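Local coordinates for nitroreductase family protein (Lactobacillus plantarum, PDB 4QLX) that uses FMN to reduce enone fatty acids, probably converting 10-oxo-(11E)-octadecenoate to 10-oxooctadecanoate with NADH during the saturation of polyunsaturated fatty acids, at residues P50-L55 with T145-V150; Q56-V61 with S149-Q154; Y101-V106 with P130-A135. One frame throughout, in Å; residues are numbered along the deposited sequence.

Interaction 1: residues P50-L55 with T145-V150; sequences PSACNL and TIDCSV. With FMN (flavin mononucleotide), chain J; KTC (10-oxooctadecanoic acid), chain D.
D147, reaching out from helix 137-161, bonds the backbone of the flavin-binding loop at A52 and packs against S51. Its CB lies against the ring of W58, and CG, anti to the carbonyl carbon (chi1 -69°), meets S51 CB at 3.6 Å. At the tip the two oxygens divide the work. OD1 accepts a nearly straight bond from A52 N (3.0 Å, 165°) on its syn side, somewhat out of the carboxylate plane, whereas OD2 passes S51 CB and takes a second bond from S57 N. One buried carboxylate thus fixes the loop at two places. V150 CG2 packs 3.3 Å from P50 O, a buried carbonyl with no polar partner in the model.

The loop so held serves both ligands: C53 N donates to the ketone O2 of 10-oxooctadecanoic acid at 2.7 Å, while A52 CB touches that ligand's chain and the flavin ring. R22, S24 and R26 of the second subunit bind the same FMN, so the site straddles the dimer interface. Within the subunit, the loop joins helix 36-46 to strand 58-63, with helix 137-161 behind it and helices 103-112 and 118-133 packing on C53 and L55.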
loop_
_atom_site.group_PDB
_atom_site.type_symbol
_atom_site.label_atom_id
_atom_site.label_comp_id
_atom_site.label_asym_id
_atom_site.label_seq_id
_atom_site.Cartn_x
_atom_site.Cartn_y
_atom_site.Cartn_z
ATOM N N PRO A 50 3.719 -4.620 -5.898
ATOM C CA PRO A 50 4.639 -4.040 -6.886
ATOM C C PRO A 50 5.789 -3.341 -6.178
ATOM O O PRO A 50 5.713 -3.104 -4.978
ATOM C CB PRO A 50 3.765 -3.020 -7.619
ATOM C CG PRO A 50 2.855 -2.537 -6.532
ATOM C CD PRO A 50 2.508 -3.795 -5.748
ATOM N N SER A 51 6.840 -3.018 -6.917
ATOM C CA SER A 51 8.008 -2.344 -6.367
ATOM C C SER A 51 8.703 -1.682 -7.547
ATOM O O SER A 51 8.603 -2.177 -8.680
ATOM C CB SER A 51 8.941 -3.327 -5.637
ATOM O OG SER A 51 9.491 -4.269 -6.550
ATOM N N ALA A 52 9.376 -0.561 -7.308
ATOM C CA ALA A 52 10.046 0.129 -8.411
ATOM C C ALA A 52 11.081 -0.787 -9.045
ATOM O O ALA A 52 11.912 -1.370 -8.351
ATOM C CB ALA A 52 10.697 1.434 -7.933
ATOM N N CYS A 53 11.001 -0.925 -10.367
ATOM C CA CYS A 53 11.874 -1.812 -11.146
ATOM C C CYS A 53 11.944 -3.245 -10.617
ATOM O O CYS A 53 12.950 -3.940 -10.814
ATOM C CB CYS A 53 13.282 -1.223 -11.224
ATOM S SG CYS A 53 13.370 0.261 -12.264
ATOM N N ASN A 54 10.864 -3.676 -9.966
ATOM C CA ASN A 54 10.764 -5.005 -9.342
ATOM C C ASN A 54 11.962 -5.331 -8.445
ATOM O O ASN A 54 12.319 -6.495 -8.277
ATOM C CB ASN A 54 10.587 -6.110 -10.399
ATOM C CG ASN A 54 9.994 -7.395 -9.804
ATOM O OD1 ASN A 54 9.268 -7.341 -8.806
ATOM N ND2 ASN A 54 10.320 -8.544 -10.393
ATOM N N LEU A 55 12.561 -4.299 -7.852
ATOM C CA LEU A 55 13.703 -4.472 -6.950
ATOM C C LEU A 55 13.276 -4.948 -5.555
ATOM O O LEU A 55 14.120 -5.364 -4.755
ATOM C CB LEU A 55 14.489 -3.163 -6.835
ATOM C CG LEU A 55 15.172 -2.721 -8.140
ATOM C CD1 LEU A 55 15.892 -1.398 -7.927
ATOM C CD2 LEU A 55 16.143 -3.788 -8.593
ATOM N N THR A 145 11.444 3.518 0.668
ATOM C CA THR A 145 10.296 3.794 1.555
ATOM C C THR A 145 8.964 3.525 0.842
ATOM O O THR A 145 8.039 2.942 1.421
ATOM C CB THR A 145 10.325 5.256 2.100
ATOM O OG1 THR A 145 11.463 5.439 2.959
ATOM C CG2 THR A 145 9.055 5.586 2.875
ATOM N N ILE A 146 8.868 3.912 -0.421
ATOM C CA ILE A 146 7.656 3.623 -1.180
ATOM C C ILE A 146 7.382 2.117 -1.299
ATOM O O ILE A 146 6.274 1.683 -1.026
ATOM C CB ILE A 146 7.714 4.225 -2.593
ATOM C CG1 ILE A 146 7.837 5.745 -2.521
ATOM C CG2 ILE A 146 6.464 3.844 -3.373
ATOM C CD1 ILE A 146 8.006 6.413 -3.895
ATOM N N ASP A 147 8.386 1.330 -1.699
ATOM C CA ASP A 147 8.238 -0.134 -1.767
ATOM C C ASP A 147 7.763 -0.727 -0.416
ATOM O O ASP A 147 6.902 -1.604 -0.365
ATOM C CB ASP A 147 9.555 -0.806 -2.154
ATOM C CG ASP A 147 9.991 -0.529 -3.596
ATOM O OD1 ASP A 147 9.259 0.134 -4.370
ATOM O OD2 ASP A 147 11.100 -0.994 -3.947
ATOM N N CYS A 148 8.351 -0.250 0.671
ATOM C CA CYS A 148 8.031 -0.777 1.998
ATOM C C CYS A 148 6.613 -0.434 2.417
ATOM O O CYS A 148 5.984 -1.159 3.184
ATOM C CB CYS A 148 9.007 -0.236 3.032
ATOM S SG CYS A 148 10.631 -0.982 2.925
ATOM N N SER A 149 6.124 0.692 1.922
ATOM C CA SER A 149 4.782 1.144 2.268
ATOM C C SER A 149 3.737 0.354 1.490
ATOM O O SER A 149 2.686 0.027 2.028
ATOM C CB SER A 149 4.641 2.653 2.001
ATOM O OG SER A 149 5.641 3.386 2.701
ATOM N N VAL A 150 4.004 0.034 0.222
ATOM C CA VAL A 150 2.985 -0.709 -0.517
ATOM C C VAL A 150 2.935 -2.162 -0.063
ATOM O O VAL A 150 1.856 -2.767 -0.067
ATOM C CB VAL A 150 3.171 -0.652 -2.062
ATOM C CG1 VAL A 150 3.115 0.799 -2.558
ATOM C CG2 VAL A 150 4.468 -1.349 -2.516
HETATM N N1 FMN J . 6.566 0.661 -14.161
HETATM C C2 FMN J . 6.880 1.388 -15.291
HETATM O O2 FMN J . 6.713 0.888 -16.407
HETATM N N3 FMN J . 7.408 2.657 -15.180
HETATM C C4 FMN J . 7.619 3.218 -13.940
HETATM O O4 FMN J . 8.080 4.346 -13.818
HETATM C C4A FMN J . 7.287 2.505 -12.804
HETATM N N5 FMN J . 7.493 3.085 -11.575
HETATM C C5A FMN J . 7.157 2.401 -10.430
HETATM C C6 FMN J . 7.356 3.026 -9.201
HETATM C C7 FMN J . 7.014 2.353 -8.041
HETATM C C7M FMN J . 7.224 2.993 -6.699
HETATM C C8 FMN J . 6.470 1.079 -8.111
HETATM C C8M FMN J . 6.113 0.386 -6.837
HETATM C C9 FMN J . 6.271 0.451 -9.345
HETATM C C9A FMN J . 6.614 1.120 -10.520
HETATM N N10 FMN J . 6.443 0.515 -11.776
HETATM C C10 FMN J . 6.756 1.223 -12.911
HETATM C "C1'" FMN J . 5.859 -0.865 -11.918
HETATM C "C2'" FMN J . 6.941 -1.923 -11.593
HETATM O "O2'" FMN J . 7.931 -1.997 -12.628
HETATM C "C3'" FMN J . 6.298 -3.286 -11.294
HETATM O "O3'" FMN J . 5.510 -3.176 -10.102
HETATM C "C4'" FMN J . 7.295 -4.424 -11.048
HETATM O "O4'" FMN J . 8.011 -4.744 -12.212
HETATM C "C5'" FMN J . 6.583 -5.684 -10.560
HETATM O "O5'" FMN J . 5.667 -6.097 -11.549
HETATM P P FMN J . 4.071 -6.209 -11.263
HETATM O O1P FMN J . 3.808 -7.188 -10.143
HETATM O O2P FMN J . 3.543 -4.871 -10.851
HETATM O O3P FMN J . 3.436 -6.674 -12.569
HETATM O O1 KTC D . 6.019 -4.947 -20.567
HETATM C C17 KTC D . 7.162 -5.242 -20.905
HETATM O O KTC D . 7.431 -5.486 -22.191
HETATM C C16 KTC D . 8.257 -5.321 -19.868
HETATM C C15 KTC D . 7.907 -4.343 -18.761
HETATM C C14 KTC D . 9.085 -3.436 -18.479
HETATM C C13 KTC D . 9.610 -3.739 -17.090
HETATM C C12 KTC D . 9.354 -2.559 -16.176
HETATM C C11 KTC D . 10.495 -1.569 -16.263
HETATM C C10 KTC D . 10.698 -0.958 -14.886
HETATM C C9 KTC D . 10.034 0.407 -14.813
HETATM C C8 KTC D . 10.073 0.851 -13.380
HETATM O O2 KTC D . 9.628 0.112 -12.507
HETATM C C7 KTC D . 10.660 2.206 -13.059
HETATM C C6 KTC D . 10.462 2.507 -11.586
HETATM C C5 KTC D . 10.578 3.997 -11.308
HETATM C C4 KTC D . 11.988 4.341 -10.854
HETATM C C3 KTC D . 12.133 5.839 -10.590
HETATM C C2 KTC D . 13.609 6.226 -10.570
HETATM C C1 KTC D . 14.419 5.200 -9.782
HETATM C C KTC D . 15.873 5.597 -9.626
#

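Interaction 2: residues Q56-V61 with S149-Q154; sequences QSWHFV and SVVGMQ
The packing of W58 and F60 on V151 sets strand 58-63, outermost within this chain in the antiparallel sheet, against the long helix 137-161, a sheet-on-helix layer of the nitroreductase fold. The local axes approach to 9.7 Å and their directions differ by 48°, a gap spanned by side chains alone.

V151 carries the helix side. Its CB stands over one face of the W58 six-membered ring, a CH-pi contact 3.9 Å from the centroid and offset toward the rim, with W58 CE3 the nearest ring atom at 3.6 Å. Both methyls reach toward the two rings: CG1 touches W58 CE3 and F60 CE1, while CG2, anti to the backbone N, comes to F60 CZ at 3.8 Å, in the plane of that ring and at its edge, and lies farther from W58 CD2. One valine therefore meets one ring by its face and the other by its rim. On the opposite face of the indole, Q56 C sits 3.8 Å above the plane, so the tryptophan is sandwiched between the helix and its own preceding turn. V150 CG2 adds a looser touch at W58 CZ3.

With an alanine in place of W58, V151 CB would probably lose its aromatic cover and a gap would open beside Q56. F60 also packs on I43 of helix 36-46 and on V91 and I93 of the neighbouring strand 89-96.

Because the union is wholly apolar, it rests on the fit of shapes and on partial burial, with the CH-pi contact as its most directional element.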
loop_
_atom_site.group_PDB
_atom_site.type_symbol
_atom_site.label_atom_id
_atom_site.label_comp_id
_atom_site.label_asym_id
_atom_site.label_seq_id
_atom_site.Cartn_x
_atom_site.Cartn_y
_atom_site.Cartn_z
ATOM N N GLN A 56 11.973 -4.880 -5.272
ATOM C CA GLN A 56 11.420 -5.474 -4.054
ATOM C C GLN A 56 12.214 -5.027 -2.824
ATOM O O GLN A 56 12.714 -5.855 -2.055
ATOM C CB GLN A 56 11.425 -7.000 -4.179
ATOM C CG GLN A 56 10.515 -7.551 -5.265
ATOM C CD GLN A 56 10.903 -8.972 -5.668
ATOM O OE1 GLN A 56 10.721 -9.917 -4.897
ATOM N NE2 GLN A 56 11.457 -9.124 -6.877
ATOM N N SER A 57 12.348 -3.712 -2.673
ATOM C CA SER A 57 13.368 -3.126 -1.813
ATOM C C SER A 57 12.944 -3.111 -0.341
ATOM O O SER A 57 13.136 -2.115 0.373
ATOM C CB SER A 57 13.702 -1.703 -2.293
ATOM O OG SER A 57 14.166 -1.698 -3.657
ATOM N N TRP A 58 12.382 -4.230 0.103
ATOM C CA TRP A 58 11.872 -4.344 1.474
ATOM C C TRP A 58 12.614 -5.422 2.241
ATOM O O TRP A 58 13.168 -6.342 1.648
ATOM C CB TRP A 58 10.374 -4.655 1.477
ATOM C CG TRP A 58 9.931 -5.656 0.427
ATOM C CD1 TRP A 58 10.262 -6.984 0.365
ATOM C CD2 TRP A 58 9.060 -5.411 -0.682
ATOM N NE1 TRP A 58 9.652 -7.573 -0.709
ATOM C CE2 TRP A 58 8.902 -6.630 -1.370
ATOM C CE3 TRP A 58 8.386 -4.278 -1.157
ATOM C CZ2 TRP A 58 8.116 -6.754 -2.520
ATOM C CZ3 TRP A 58 7.598 -4.397 -2.300
ATOM C CH2 TRP A 58 7.469 -5.633 -2.966
ATOM N N HIS A 59 12.629 -5.294 3.563
ATOM C CA HIS A 59 13.211 -6.313 4.422
ATOM C C HIS A 59 12.356 -6.438 5.668
ATOM O O HIS A 59 11.971 -5.436 6.265
ATOM C CB HIS A 59 14.652 -5.970 4.798
ATOM C CG HIS A 59 15.361 -7.078 5.512
ATOM N ND1 HIS A 59 16.050 -8.069 4.846
ATOM C CD2 HIS A 59 15.451 -7.377 6.832
ATOM C CE1 HIS A 59 16.549 -8.924 5.724
ATOM N NE2 HIS A 59 16.201 -8.527 6.937
ATOM N N PHE A 60 12.061 -7.670 6.052
ATOM C CA PHE A 60 11.138 -7.944 7.142
ATOM C C PHE A 60 11.856 -8.465 8.390
ATOM O O PHE A 60 12.691 -9.359 8.304
ATOM C CB PHE A 60 10.094 -8.951 6.674
ATOM C CG PHE A 60 9.397 -8.549 5.393
ATOM C CD1 PHE A 60 8.376 -7.613 5.410
ATOM C CD2 PHE A 60 9.776 -9.092 4.175
ATOM C CE1 PHE A 60 7.737 -7.235 4.246
ATOM C CE2 PHE A 60 9.145 -8.719 3.017
ATOM C CZ PHE A 60 8.114 -7.793 3.052
ATOM N N VAL A 61 11.542 -7.910 9.557
ATOM C CA VAL A 61 12.069 -8.479 10.788
ATOM C C VAL A 61 10.904 -8.864 11.702
ATOM O O VAL A 61 10.136 -8.006 12.122
ATOM C CB VAL A 61 13.011 -7.512 11.516
ATOM C CG1 VAL A 61 13.518 -8.143 12.819
ATOM C CG2 VAL A 61 14.166 -7.118 10.624
ATOM N N SER A 149 6.124 0.692 1.922
ATOM C CA SER A 149 4.782 1.144 2.268
ATOM C C SER A 149 3.737 0.354 1.490
ATOM O O SER A 149 2.686 0.027 2.028
ATOM C CB SER A 149 4.641 2.653 2.001
ATOM O OG SER A 149 5.641 3.386 2.701
ATOM N N VAL A 150 4.004 0.034 0.222
ATOM C CA VAL A 150 2.985 -0.709 -0.517
ATOM C C VAL A 150 2.935 -2.162 -0.063
ATOM O O VAL A 150 1.856 -2.767 -0.067
ATOM C CB VAL A 150 3.171 -0.652 -2.062
ATOM C CG1 VAL A 150 3.115 0.799 -2.558
ATOM C CG2 VAL A 150 4.468 -1.349 -2.516
ATOM N N VAL A 151 4.075 -2.740 0.327
ATOM C CA VAL A 151 4.034 -4.111 0.827
ATOM C C VAL A 151 3.409 -4.110 2.232
ATOM O O VAL A 151 2.702 -5.049 2.605
ATOM C CB VAL A 151 5.447 -4.799 0.820
ATOM C CG1 VAL A 151 6.311 -4.328 1.983
ATOM C CG2 VAL A 151 5.302 -6.315 0.888
ATOM N N GLY A 152 3.634 -3.043 2.997
ATOM C CA GLY A 152 3.016 -2.921 4.318
ATOM C C GLY A 152 1.502 -2.838 4.240
ATOM O O GLY A 152 0.768 -3.469 5.016
ATOM N N MET A 153 1.030 -2.036 3.294
ATOM C CA MET A 153 -0.402 -1.935 3.026
ATOM C C MET A 153 -0.976 -3.297 2.637
ATOM O O MET A 153 -2.042 -3.668 3.093
ATOM C CB MET A 153 -0.674 -0.906 1.916
ATOM C CG MET A 153 -2.187 -0.602 1.694
ATOM S SD MET A 153 -3.012 0.151 3.121
ATOM C CE MET A 153 -4.108 -1.170 3.649
ATOM N N GLN A 154 -0.273 -4.062 1.803
ATOM C CA GLN A 154 -0.814 -5.368 1.441
ATOM C C GLN A 154 -0.818 -6.290 2.659
ATOM O O GLN A 154 -1.739 -7.080 2.820
ATOM C CB GLN A 154 -0.047 -5.995 0.262
ATOM C CG GLN A 154 -0.411 -5.313 -1.064
ATOM C CD GLN A 154 -0.484 -6.268 -2.252
ATOM O OE1 GLN A 154 -1.347 -6.121 -3.124
ATOM N NE2 GLN A 154 0.418 -7.256 -2.292
#

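Interaction 3: residues Y101-V106 with P130-A135; sequences YVYRDV and PLYENA. With KTC (10-oxooctadecanoic acid), chain D.
Y103, in the first turn of helix 103-112 just after the N-cap residue V102, faces Y132 in the last turn of helix 118-133, which N134 then leaves. The turns are closed by V106 N to V102 O at 2.9 Å on one side and N134 N to P130 O on the other, while the second helix is kinked at P130 and L131, whose nitrogens make no bond to the turn before.

The rings of Y103 and Y132 meet obliquely, their planes at 49° and their centroids 6.0 Å apart, and the side chains cross at about a right angle. The CD2-CE2 side of Y103 does the touching, CE2 lying 3.9 Å from Y132 CD2. With its CG anti to the backbone N (chi1 -169°), Y103 is directed at the other helix, where it also packs on I124, F128 and L129.

The pair of helices lies between strand 89-96 and helix 137-161 in the chain, an insertion that in this enzyme lines the fatty-acid pocket, consistent with nitroreductase relatives in which helices added here shape the substrate channel.

Y132 brings the bound product into the contact. The terminal methyl C of 10-oxooctadecanoic acid lies 3.5 Å above the centre of its ring, on the side of the plane opposite Y103, and the neighbouring C1 comes within 3.5 Å of Y132 CZ. Y132 OH is hydrogen-bonded with D143 OD2, in helix 137-161, which fixes the ring's far end. L131 CB lies 3.6 Å from the same methyl C, and its side chain packs on M77 of the second subunit. Toward solvent, R104 NH2 and E133 OE2 remain 4.6 Å apart, too far for a salt bridge, so any attraction between them is probably modest.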
loop_
_atom_site.group_PDB
_atom_site.type_symbol
_atom_site.label_atom_id
_atom_site.label_comp_id
_atom_site.label_asym_id
_atom_site.label_seq_id
_atom_site.Cartn_x
_atom_site.Cartn_y
_atom_site.Cartn_z
ATOM N N TYR A 101 21.666 -3.057 -6.498
ATOM C CA TYR A 101 22.958 -3.670 -6.795
ATOM C C TYR A 101 22.789 -4.839 -7.775
ATOM O O TYR A 101 23.697 -5.144 -8.544
ATOM C CB TYR A 101 23.652 -4.146 -5.506
ATOM C CG TYR A 101 24.298 -3.041 -4.671
ATOM C CD1 TYR A 101 24.151 -1.700 -5.009
ATOM C CD2 TYR A 101 25.072 -3.348 -3.559
ATOM C CE1 TYR A 101 24.743 -0.693 -4.251
ATOM C CE2 TYR A 101 25.674 -2.345 -2.791
ATOM C CZ TYR A 101 25.503 -1.019 -3.141
ATOM O OH TYR A 101 26.093 -0.014 -2.382
ATOM N N VAL A 102 21.623 -5.487 -7.755
ATOM C CA VAL A 102 21.388 -6.640 -8.628
ATOM C C VAL A 102 20.563 -6.299 -9.872
ATOM O O VAL A 102 20.169 -7.198 -10.611
ATOM C CB VAL A 102 20.663 -7.787 -7.878
ATOM C CG1 VAL A 102 21.572 -8.398 -6.827
ATOM C CG2 VAL A 102 19.393 -7.288 -7.251
ATOM N N TYR A 103 20.325 -5.009 -10.100
ATOM C CA TYR A 103 19.440 -4.543 -11.170
ATOM C C TYR A 103 19.751 -5.220 -12.506
ATOM O O TYR A 103 18.884 -5.862 -13.099
ATOM C CB TYR A 103 19.538 -3.017 -11.318
ATOM C CG TYR A 103 18.479 -2.396 -12.221
ATOM C CD1 TYR A 103 18.458 -2.644 -13.595
ATOM C CD2 TYR A 103 17.525 -1.545 -11.709
ATOM C CE1 TYR A 103 17.490 -2.076 -14.418
ATOM C CE2 TYR A 103 16.562 -0.973 -12.519
ATOM C CZ TYR A 103 16.548 -1.241 -13.870
ATOM O OH TYR A 103 15.582 -0.674 -14.663
ATOM N N ARG A 104 20.992 -5.083 -12.966
ATOM C CA ARG A 104 21.371 -5.570 -14.293
ATOM C C ARG A 104 21.188 -7.082 -14.444
ATOM O O ARG A 104 20.739 -7.555 -15.485
ATOM C CB ARG A 104 22.820 -5.188 -14.604
ATOM C CG ARG A 104 23.289 -5.642 -15.988
ATOM C CD ARG A 104 24.719 -5.219 -16.244
ATOM N NE ARG A 104 24.912 -3.787 -16.034
ATOM C CZ ARG A 104 24.672 -2.861 -16.958
ATOM N NH1 ARG A 104 24.222 -3.215 -18.157
ATOM N NH2 ARG A 104 24.879 -1.580 -16.684
ATOM N N ASP A 105 21.534 -7.835 -13.404
ATOM C CA ASP A 105 21.437 -9.297 -13.438
ATOM C C ASP A 105 19.983 -9.745 -13.461
ATOM O O ASP A 105 19.594 -10.637 -14.222
ATOM C CB ASP A 105 22.143 -9.914 -12.228
ATOM C CG ASP A 105 23.651 -9.820 -12.324
ATOM O OD1 ASP A 105 24.174 -9.832 -13.458
ATOM O OD2 ASP A 105 24.309 -9.739 -11.267
ATOM N N VAL A 106 19.197 -9.117 -12.600
ATOM C CA VAL A 106 17.771 -9.379 -12.483
ATOM C C VAL A 106 16.988 -9.167 -13.790
ATOM O O VAL A 106 16.193 -10.027 -14.193
ATOM C CB VAL A 106 17.180 -8.503 -11.368
ATOM C CG1 VAL A 106 15.780 -8.054 -11.695
ATOM C CG2 VAL A 106 17.229 -9.251 -10.034
ATOM N N PRO A 130 20.923 3.859 -14.668
ATOM C CA PRO A 130 21.772 5.025 -14.390
ATOM C C PRO A 130 21.216 5.960 -13.321
ATOM O O PRO A 130 21.995 6.628 -12.641
ATOM C CB PRO A 130 21.822 5.751 -15.734
ATOM C CG PRO A 130 21.563 4.709 -16.733
ATOM C CD PRO A 130 20.595 3.772 -16.105
ATOM N N LEU A 131 19.896 6.014 -13.177
ATOM C CA LEU A 131 19.282 6.828 -12.126
ATOM C C LEU A 131 19.522 6.242 -10.737
ATOM O O LEU A 131 19.666 6.977 -9.755
ATOM C CB LEU A 131 17.781 6.980 -12.372
ATOM C CG LEU A 131 17.340 8.137 -13.274
ATOM C CD1 LEU A 131 17.983 8.062 -14.633
ATOM C CD2 LEU A 131 15.823 8.143 -13.408
ATOM N N TYR A 132 19.531 4.919 -10.646
ATOM C CA TYR A 132 19.829 4.260 -9.384
ATOM C C TYR A 132 21.315 4.398 -9.079
ATOM O O TYR A 132 21.711 4.617 -7.930
ATOM C CB TYR A 132 19.426 2.780 -9.420
ATOM C CG TYR A 132 17.968 2.527 -9.108
ATOM C CD1 TYR A 132 17.472 2.715 -7.822
ATOM C CD2 TYR A 132 17.090 2.095 -10.092
ATOM C CE1 TYR A 132 16.144 2.482 -7.530
ATOM C CE2 TYR A 132 15.770 1.869 -9.813
ATOM C CZ TYR A 132 15.296 2.067 -8.533
ATOM O OH TYR A 132 13.967 1.832 -8.256
ATOM N N GLU A 133 22.136 4.295 -10.117
ATOM C CA GLU A 133 23.580 4.334 -9.928
ATOM C C GLU A 133 24.104 5.720 -9.549
ATOM O O GLU A 133 25.083 5.830 -8.819
ATOM C CB GLU A 133 24.281 3.828 -11.178
ATOM C CG GLU A 133 24.168 2.320 -11.334
ATOM C CD GLU A 133 24.829 1.817 -12.594
ATOM O OE1 GLU A 133 25.083 2.641 -13.504
ATOM O OE2 GLU A 133 25.093 0.599 -12.674
ATOM N N ASN A 134 23.444 6.771 -10.022
ATOM C CA ASN A 134 23.843 8.129 -9.666
ATOM C C ASN A 134 22.957 8.771 -8.613
ATOM O O ASN A 134 22.975 9.995 -8.451
ATOM C CB ASN A 134 23.848 9.022 -10.903
ATOM C CG ASN A 134 24.861 8.581 -11.930
ATOM O OD1 ASN A 134 25.956 8.131 -11.589
ATOM N ND2 ASN A 134 24.500 8.702 -13.204
ATOM N N ALA A 135 22.180 7.961 -7.897
ATOM C CA ALA A 135 21.187 8.503 -6.971
ATOM C C ALA A 135 21.800 8.926 -5.640
ATOM O O ALA A 135 22.710 8.273 -5.133
ATOM C CB ALA A 135 20.071 7.474 -6.727
HETATM O O1 KTC D . 6.019 -4.947 -20.567
HETATM C C17 KTC D . 7.162 -5.242 -20.905
HETATM O O KTC D . 7.431 -5.486 -22.191
HETATM C C16 KTC D . 8.257 -5.321 -19.868
HETATM C C15 KTC D . 7.907 -4.343 -18.761
HETATM C C14 KTC D . 9.085 -3.436 -18.479
HETATM C C13 KTC D . 9.610 -3.739 -17.090
HETATM C C12 KTC D . 9.354 -2.559 -16.176
HETATM C C11 KTC D . 10.495 -1.569 -16.263
HETATM C C10 KTC D . 10.698 -0.958 -14.886
HETATM C C9 KTC D . 10.034 0.407 -14.813
HETATM C C8 KTC D . 10.073 0.851 -13.380
HETATM O O2 KTC D . 9.628 0.112 -12.507
HETATM C C7 KTC D . 10.660 2.206 -13.059
HETATM C C6 KTC D . 10.462 2.507 -11.586
HETATM C C5 KTC D . 10.578 3.997 -11.308
HETATM C C4 KTC D . 11.988 4.341 -10.854
HETATM C C3 KTC D . 12.133 5.839 -10.590
HETATM C C2 KTC D . 13.609 6.226 -10.570
HETATM C C1 KTC D . 14.419 5.200 -9.782
HETATM C C KTC D . 15.873 5.597 -9.626
#

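How the interactions relate
Along the chain, interaction 3 is nested inside the long loops closed by interactions 1 and 2, which start on adjoining segments and end on the same helix, 137-161, sharing S149 and V150. Their centres are about 7 Å apart, and S51 OG to Q56 N, a probable hydrogen bond, ties one to the other. Interaction 3 lies about 14 Å from interaction 1 and about 20 Å from interaction 2, centre to centre; L55 and C53 pack on its tyrosines. The series runs outward from the sheet-on-helix layer, so that the contacts form a connected path from the core through the cofactor loop to the product's tail.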